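Local coordinates for protein ribonucleoside-diphosphate reductase, alpha chain (Actinobacillus ureae ATCC 25976, PDB 6DQX) that probably reduces ribonucleoside diphosphates to deoxyribonucleotides, as the catalytic subunit of a class Id ribonucleotide reductase, at residues F106-G111 and D285-C290; A136-I141 and G179-Y184. All blocks are in the same frame, centred on the assembly; numbering follows the deposited sequence.

Overall arrangement
Both contacts belong to the mixed sheet of the ribonucleotide reductase barrel, with their centres 10 Å apart. Contact 2 is closed entirely within the sequence that separates the two segments of contact 1, and strands 105-109 and 134-137, one from each contact, are parallel neighbours. The order across the sheet is 288-296, 105-109, 134-137, 181-186. Ser108 O probably accepts a hydrogen bond from Tyr137 N, 2.9 Å away, and Ile110 CD1 packs on Phe138 CZ at 3.6 Å. Tyr109 OH, at its strand's end, and Asp140 OD2, in the turn after strand 134-137, lie 2.6 Å apart, probably hydrogen-bonded. A bound magnesium ion lies about 4 Å from the nearest side-chain atom of Tyr137 and about 13 Å from that of Phe288.

Contact 1 (F106-G111 and D285-C290); sequences FGSYIG and DESFVC
Gly107 and Phe288 form the tightly packed part of this contact. The glycine CA lies over the centre of the Phe288 ring, 3.4 Å above its plane, a CH-pi contact over the ring face. With CG between its backbone N and carbonyl carbon (chi1 67°), the ring leans across onto the opposite strand at Gly107. Beneath it the same two residues make an antiparallel hydrogen-bonded pair: Gly107 N donates to Phe288 O at 2.8 Å, while the return bond from Phe288 N to Gly107 O is bent and weak. Strands 105-109 and 288-296 meet here at the junction of the two parallel half-sheets from which the ten-stranded reductase barrel is built. On the other face Phe106 and Val289 lie side by side and point the same way, with CD2 of the Phe106 ring 3.7 Å from Val289 CG1; Ala336 of helix 334-343 touches both. Phe106 CE1 also reaches Ser287 CB, at 3.8 Å. Past this point direct pairing gives way to water. One molecule accepts from Tyr109 N at 2.8 Å and donates to both Glu286 O and Ser287 OG, bridging two segments that have begun to part. Ser108 OG and Ser287 OG do not bond to each other; each is hydrogen-bonded instead to the carboxylate of Glu123, Ser108 to OE1 and Ser287 to OE2.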
ATOM      1  N   PHE A 106      13.814   0.317  11.517  1.00 15.51           N
ATOM      2  CA  PHE A 106      12.412   0.587  11.812  1.00 15.76           C
ATOM      3  C   PHE A 106      11.678  -0.753  11.689  1.00 15.62           C
ATOM      4  O   PHE A 106      11.601  -1.337  10.590  1.00 15.94           O
ATOM      5  CB  PHE A 106      11.861   1.636  10.842  1.00 16.17           C
ATOM      6  CG  PHE A 106      10.525   2.195  11.235  1.00 17.44           C
ATOM      7  CD1 PHE A 106       9.376   1.425  11.149  1.00 18.69           C
ATOM      8  CD2 PHE A 106      10.413   3.503  11.700  1.00 18.42           C
ATOM      9  CE1 PHE A 106       8.138   1.930  11.519  1.00 19.49           C
ATOM     10  CE2 PHE A 106       9.173   4.019  12.068  1.00 18.96           C
ATOM     11  CZ  PHE A 106       8.035   3.227  11.995  1.00 19.24           C
ATOM     12  N   GLY A 107      11.203  -1.265  12.813  1.00 14.00           N
ATOM     13  CA  GLY A 107      10.622  -2.604  12.884  1.00 13.39           C
ATOM     14  C   GLY A 107       9.224  -2.607  13.406  1.00 14.08           C
ATOM     15  O   GLY A 107       8.995  -2.210  14.543  1.00 13.10           O
ATOM     16  N   SER A 108       8.278  -3.044  12.571  1.00 15.02           N
ATOM     17  CA  SER A 108       6.855  -3.010  12.915  1.00 15.51           C
ATOM     18  C   SER A 108       6.294  -4.397  13.201  1.00 15.36           C
ATOM     19  O   SER A 108       6.724  -5.417  12.616  1.00 15.99           O
ATOM     20  CB  SER A 108       6.023  -2.367  11.804  1.00 17.01           C
ATOM     21  OG  SER A 108       6.620  -1.165  11.365  1.00 21.20           O
ATOM     22  N   TYR A 109       5.322  -4.420  14.096  1.00 14.39           N
ATOM     23  CA  TYR A 109       4.524  -5.597  14.377  1.00 14.06           C
ATOM     24  C   TYR A 109       3.218  -5.437  13.594  1.00 14.70           C
ATOM     25  O   TYR A 109       2.550  -4.415  13.720  1.00 14.76           O
ATOM     26  CB  TYR A 109       4.238  -5.691  15.867  1.00 14.68           C
ATOM     27  CG  TYR A 109       3.252  -6.751  16.227  1.00 14.88           C
ATOM     28  CD1 TYR A 109       3.651  -8.062  16.430  1.00 15.17           C
ATOM     29  CD2 TYR A 109       1.878  -6.433  16.342  1.00 15.57           C
ATOM     30  CE1 TYR A 109       2.716  -9.041  16.748  1.00 16.66           C
ATOM     31  CE2 TYR A 109       0.953  -7.405  16.626  1.00 15.66           C
ATOM     32  CZ  TYR A 109       1.373  -8.693  16.837  1.00 17.12           C
ATOM     33  OH  TYR A 109       0.428  -9.650  17.153  1.00 19.78           O
ATOM     34  N   ILE A 110       2.878  -6.437  12.791  1.00 14.29           N
ATOM     35  CA  ILE A 110       1.617  -6.398  12.005  1.00 15.27           C
ATOM     36  C   ILE A 110       0.506  -7.158  12.725  1.00 16.36           C
ATOM     37  O   ILE A 110       0.501  -8.382  12.752  1.00 17.10           O
ATOM     38  CB  ILE A 110       1.810  -6.963  10.586  1.00 14.77           C
ATOM     39  CG1 ILE A 110       2.975  -6.247   9.893  1.00 14.71           C
ATOM     40  CG2 ILE A 110       0.498  -6.774   9.774  1.00 15.12           C
ATOM     41  CD1 ILE A 110       3.331  -6.729   8.504  1.00 15.01           C
ATOM     42  N   GLY A 111      -0.438  -6.440  13.344  1.00 18.17           N
ATOM     43  CA  GLY A 111      -1.577  -7.101  13.971  1.00 18.79           C
ATOM     44  C   GLY A 111      -2.496  -7.735  12.936  1.00 19.73           C
ATOM     45  O   GLY A 111      -2.520  -7.324  11.780  1.00 17.93           O
ATOM     46  N   ASP A 285       1.398  -1.219  19.726  1.00 17.98           N
ATOM     47  CA  ASP A 285       1.593   0.197  20.023  1.00 19.14           C
ATOM     48  C   ASP A 285       3.011   0.772  19.796  1.00 17.05           C
ATOM     49  O   ASP A 285       3.166   1.984  19.827  1.00 16.19           O
ATOM     50  CB  ASP A 285       1.137   0.519  21.467  1.00 21.93           C
ATOM     51  CG  ASP A 285       1.868  -0.308  22.531  1.00 24.97           C
ATOM     52  OD1 ASP A 285       1.409  -1.440  22.816  1.00 29.15           O
ATOM     53  OD2 ASP A 285       2.881   0.160  23.109  1.00 26.41           O
ATOM     54  N   GLU A 286       4.012  -0.088  19.554  1.00 14.95           N
ATOM     55  CA  GLU A 286       5.400   0.335  19.411  1.00 14.60           C
ATOM     56  C   GLU A 286       6.103  -0.339  18.228  1.00 13.27           C
ATOM     57  O   GLU A 286       6.032  -1.534  18.081  1.00 13.70           O
ATOM     58  CB  GLU A 286       6.159   0.022  20.693  1.00 15.25           C
ATOM     59  CG  GLU A 286       5.860   1.000  21.824  1.00 15.86           C
ATOM     60  CD  GLU A 286       6.725   0.763  23.059  1.00 17.42           C
ATOM     61  OE1 GLU A 286       6.994  -0.397  23.424  1.00 16.69           O
ATOM     62  OE2 GLU A 286       7.126   1.748  23.700  1.00 19.07           O
ATOM     63  N   SER A 287       6.800   0.453  17.431  1.00 12.87           N
ATOM     64  CA  SER A 287       7.668  -0.057  16.346  1.00 12.47           C
ATOM     65  C   SER A 287       9.109   0.272  16.780  1.00 12.51           C
ATOM     66  O   SER A 287       9.418   1.421  17.106  1.00 12.27           O
ATOM     67  CB  SER A 287       7.343   0.624  15.037  1.00 12.58           C
ATOM     68  OG  SER A 287       6.038   0.236  14.646  1.00 13.12           O
ATOM     69  N   PHE A 288       9.980  -0.730  16.820  1.00 11.61           N
ATOM     70  CA  PHE A 288      11.354  -0.454  17.266  1.00 11.73           C
ATOM     71  C   PHE A 288      12.103   0.416  16.287  1.00 12.43           C
ATOM     72  O   PHE A 288      11.922   0.306  15.068  1.00 13.48           O
ATOM     73  CB  PHE A 288      12.118  -1.727  17.655  1.00 10.76           C
ATOM     74  CG  PHE A 288      12.433  -2.681  16.519  1.00 10.44           C
ATOM     75  CD1 PHE A 288      13.393  -2.387  15.568  1.00 10.88           C
ATOM     76  CD2 PHE A 288      11.815  -3.923  16.467  1.00 11.02           C
ATOM     77  CE1 PHE A 288      13.708  -3.317  14.558  1.00 10.68           C
ATOM     78  CE2 PHE A 288      12.124  -4.842  15.465  1.00 10.67           C
ATOM     79  CZ  PHE A 288      13.056  -4.532  14.522  1.00 10.60           C
ATOM     80  N   VAL A 289      12.908   1.327  16.842  1.00 13.03           N
ATOM     81  CA  VAL A 289      13.899   2.076  16.111  1.00 13.27           C
ATOM     82  C   VAL A 289      15.190   2.091  16.920  1.00 14.43           C
ATOM     83  O   VAL A 289      15.181   1.926  18.140  1.00 13.61           O
ATOM     84  CB  VAL A 289      13.447   3.513  15.790  1.00 13.79           C
ATOM     85  CG1 VAL A 289      12.247   3.502  14.859  1.00 14.50           C
ATOM     86  CG2 VAL A 289      13.076   4.285  17.054  1.00 13.91           C
ATOM     87  N   CYS A 290      16.289   2.363  16.231  1.00 15.19           N
ATOM     88  CA  CYS A 290      17.608   2.381  16.879  1.00 16.60           C
ATOM     89  C   CYS A 290      18.554   3.206  16.017  1.00 17.61           C
ATOM     90  O   CYS A 290      18.318   3.390  14.830  1.00 18.83           O
ATOM     91  CB  CYS A 290      18.112   0.942  17.012  1.00 17.08           C
ATOM     92  SG  CYS A 290      19.466   0.709  18.175  1.00 19.42           S
TER
HETATM   93  O   HOH W   1       4.744  -1.986  15.442  1.00 15.95           O

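Contact 2 (A136-I141 and G179-Y184); sequences AYFGDI and GQFAGY
The tip of the Phe181 ring, CZ, meets both Ala136 CB (3.7 Å) and Phe138 CE1 (3.8 Å), and these three side chains form the apolar centre of the contact. They lie on one face of a parallel strand pair, 134-137 with 181-186, joined through helix 156-170 as a beta-alpha-beta crossover of the reductase barrel. The two phenylalanines approach from opposite directions and meet edge against edge, Phe181 CZ lying in the plane of the Phe138 ring. With CG anti to its own carbonyl carbon (chi1 -73°), Phe138 swings back from beyond the strand end and brings CE1 to 3.7 Å from Gly183 CA. Phe164 of the connecting helix meets both phenylalanine rings.

Three backbone hydrogen bonds join the segments. Ala136 N donates to Ala182 O, Ala136 O accepts from Tyr184 N at 2.8 Å, and Phe138 N, just past the end of strand 134-137, continues the pattern with a nearly straight bond to Tyr184 O (2.9 Å, 167° at the hydrogen). On the other face Tyr137 and Tyr184 are paired, though only loosely in their side chains: Tyr137 CD1 is 4.3 Å from Tyr184 CB. Their hydroxyls reach separate partners, Tyr137 OH bonding to Asp186 OD2 and Tyr184 OH to Asn273 O. At the outer end a type I turn runs from Phe138 to Ile141, and in it Gly139 N sits over the centre of the Tyr137 ring, 3.4 Å above its plane.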
ATOM      1  N   ALA A 136       9.342  -5.847   9.166  1.00 12.41           N
ATOM      2  CA  ALA A 136       8.139  -6.173   9.899  1.00 12.54           C
ATOM      3  C   ALA A 136       7.923  -7.640  10.181  1.00 12.05           C
ATOM      4  O   ALA A 136       8.390  -8.539   9.441  1.00 12.11           O
ATOM      5  CB  ALA A 136       6.904  -5.567   9.183  1.00 11.91           C
ATOM      6  N   TYR A 137       7.191  -7.895  11.248  1.00 12.52           N
ATOM      7  CA  TYR A 137       6.830  -9.257  11.645  1.00 13.07           C
ATOM      8  C   TYR A 137       5.421  -9.608  11.152  1.00 13.60           C
ATOM      9  O   TYR A 137       4.464  -8.940  11.527  1.00 14.25           O
ATOM     10  CB  TYR A 137       6.878  -9.408  13.155  1.00 13.65           C
ATOM     11  CG  TYR A 137       6.471 -10.768  13.671  1.00 13.37           C
ATOM     12  CD1 TYR A 137       7.207 -11.915  13.345  1.00 14.38           C
ATOM     13  CD2 TYR A 137       5.361 -10.924  14.475  1.00 13.49           C
ATOM     14  CE1 TYR A 137       6.838 -13.171  13.836  1.00 14.40           C
ATOM     15  CE2 TYR A 137       4.967 -12.180  14.956  1.00 13.71           C
ATOM     16  CZ  TYR A 137       5.720 -13.298  14.628  1.00 14.07           C
ATOM     17  OH  TYR A 137       5.370 -14.541  15.109  1.00 13.85           O
ATOM     18  N   PHE A 138       5.339 -10.704  10.398  1.00 13.92           N
ATOM     19  CA  PHE A 138       4.094 -11.205   9.747  1.00 14.74           C
ATOM     20  C   PHE A 138       3.459 -12.393  10.448  1.00 16.09           C
ATOM     21  O   PHE A 138       2.351 -12.830  10.071  1.00 16.98           O
ATOM     22  CB  PHE A 138       4.399 -11.587   8.290  1.00 14.86           C
ATOM     23  CG  PHE A 138       4.603 -10.419   7.391  1.00 14.68           C
ATOM     24  CD1 PHE A 138       5.771  -9.675   7.443  1.00 14.64           C
ATOM     25  CD2 PHE A 138       3.623 -10.043   6.469  1.00 14.22           C
ATOM     26  CE1 PHE A 138       5.984  -8.600   6.617  1.00 14.56           C
ATOM     27  CE2 PHE A 138       3.842  -8.972   5.644  1.00 14.84           C
ATOM     28  CZ  PHE A 138       5.010  -8.233   5.705  1.00 15.25           C
ATOM     29  N   GLY A 139       4.123 -12.934  11.468  1.00 15.51           N
ATOM     30  CA  GLY A 139       3.741 -14.222  12.025  1.00 15.92           C
ATOM     31  C   GLY A 139       2.450 -14.323  12.813  1.00 16.30           C
ATOM     32  O   GLY A 139       1.984 -15.433  13.092  1.00 17.38           O
ATOM     33  N   ASP A 140       1.875 -13.192  13.213  1.00 16.74           N
ATOM     34  CA  ASP A 140       0.576 -13.212  13.879  1.00 18.42           C
ATOM     35  C   ASP A 140      -0.594 -12.979  12.918  1.00 18.07           C
ATOM     36  O   ASP A 140      -1.745 -13.002  13.349  1.00 19.89           O
ATOM     37  CB  ASP A 140       0.556 -12.236  15.068  1.00 19.47           C
ATOM     38  CG  ASP A 140       1.256 -12.810  16.310  1.00 20.39           C
ATOM     39  OD1 ASP A 140       1.481 -14.027  16.391  1.00 19.75           O
ATOM     40  OD2 ASP A 140       1.541 -12.029  17.231  1.00 22.54           O
ATOM     41  N   ILE A 141      -0.305 -12.792  11.636  1.00 18.81           N
ATOM     42  CA  ILE A 141      -1.357 -12.800  10.596  1.00 19.63           C
ATOM     43  C   ILE A 141      -1.874 -14.238  10.438  1.00 20.93           C
ATOM     44  O   ILE A 141      -1.104 -15.192  10.247  1.00 19.60           O
ATOM     45  CB  ILE A 141      -0.830 -12.260   9.251  1.00 20.10           C
ATOM     46  CG1 ILE A 141      -0.383 -10.798   9.391  1.00 18.95           C
ATOM     47  CG2 ILE A 141      -1.896 -12.391   8.170  1.00 21.50           C
ATOM     48  CD1 ILE A 141       0.405 -10.275   8.214  1.00 20.26           C
ATOM     49  N   GLY A 179      12.943   1.301  -2.061  1.00 35.17           N
ATOM     50  CA  GLY A 179      13.171   1.030  -0.640  1.00 33.58           C
ATOM     51  C   GLY A 179      13.759  -0.351  -0.378  1.00 32.62           C
ATOM     52  O   GLY A 179      13.872  -1.183  -1.290  1.00 30.66           O
ATOM     53  N   GLN A 180      14.127  -0.584   0.881  1.00 29.41           N
ATOM     54  CA  GLN A 180      14.553  -1.894   1.360  1.00 28.64           C
ATOM     55  C   GLN A 180      13.736  -2.337   2.579  1.00 23.83           C
ATOM     56  O   GLN A 180      13.619  -1.616   3.583  1.00 25.00           O
ATOM     57  CB  GLN A 180      16.030  -1.883   1.687  1.00 32.27           C
ATOM     58  CG  GLN A 180      16.918  -2.112   0.472  1.00 36.59           C
ATOM     59  CD  GLN A 180      18.378  -2.105   0.838  1.00 39.85           C
ATOM     60  OE1 GLN A 180      18.859  -1.173   1.486  1.00 44.34           O
ATOM     61  NE2 GLN A 180      19.096  -3.136   0.427  1.00 41.91           N
ATOM     62  N   PHE A 181      13.208  -3.546   2.487  1.00 18.36           N
ATOM     63  CA  PHE A 181      12.298  -4.094   3.469  1.00 16.24           C
ATOM     64  C   PHE A 181      12.554  -5.572   3.684  1.00 15.57           C
ATOM     65  O   PHE A 181      12.830  -6.322   2.721  1.00 15.71           O
ATOM     66  CB  PHE A 181      10.845  -3.863   2.995  1.00 15.26           C
ATOM     67  CG  PHE A 181       9.807  -4.403   3.929  1.00 13.70           C
ATOM     68  CD1 PHE A 181       9.418  -3.685   5.059  1.00 14.32           C
ATOM     69  CD2 PHE A 181       9.176  -5.585   3.664  1.00 13.54           C
ATOM     70  CE1 PHE A 181       8.438  -4.171   5.909  1.00 12.96           C
ATOM     71  CE2 PHE A 181       8.218  -6.093   4.508  1.00 12.64           C
ATOM     72  CZ  PHE A 181       7.843  -5.382   5.642  1.00 12.95           C
ATOM     73  N   ALA A 182      12.460  -6.007   4.928  1.00 14.70           N
ATOM     74  CA  ALA A 182      12.525  -7.412   5.274  1.00 14.92           C
ATOM     75  C   ALA A 182      11.340  -7.829   6.090  1.00 14.15           C
ATOM     76  O   ALA A 182      11.019  -7.211   7.122  1.00 13.28           O
ATOM     77  CB  ALA A 182      13.805  -7.735   6.051  1.00 14.82           C
ATOM     78  N   GLY A 183      10.678  -8.885   5.641  1.00 14.09           N
ATOM     79  CA  GLY A 183       9.565  -9.468   6.387  1.00 13.89           C
ATOM     80  C   GLY A 183      10.004 -10.715   7.119  1.00 14.34           C
ATOM     81  O   GLY A 183      10.765 -11.499   6.571  1.00 15.34           O
ATOM     82  N   TYR A 184       9.515 -10.911   8.335  1.00 13.74           N
ATOM     83  CA  TYR A 184       9.803 -12.114   9.128  1.00 14.12           C
ATOM     84  C   TYR A 184       8.563 -12.984   9.365  1.00 15.16           C
ATOM     85  O   TYR A 184       7.512 -12.480   9.766  1.00 15.55           O
ATOM     86  CB  TYR A 184      10.408 -11.711  10.465  1.00 13.81           C
ATOM     87  CG  TYR A 184      11.844 -11.229  10.360  1.00 13.27           C
ATOM     88  CD1 TYR A 184      12.146  -9.947   9.924  1.00 13.66           C
ATOM     89  CD2 TYR A 184      12.893 -12.057  10.723  1.00 13.10           C
ATOM     90  CE1 TYR A 184      13.460  -9.506   9.844  1.00 13.81           C
ATOM     91  CE2 TYR A 184      14.208 -11.626  10.654  1.00 13.53           C
ATOM     92  CZ  TYR A 184      14.482 -10.360  10.228  1.00 13.52           C
ATOM     93  OH  TYR A 184      15.773  -9.934  10.169  1.00 14.04           O
TER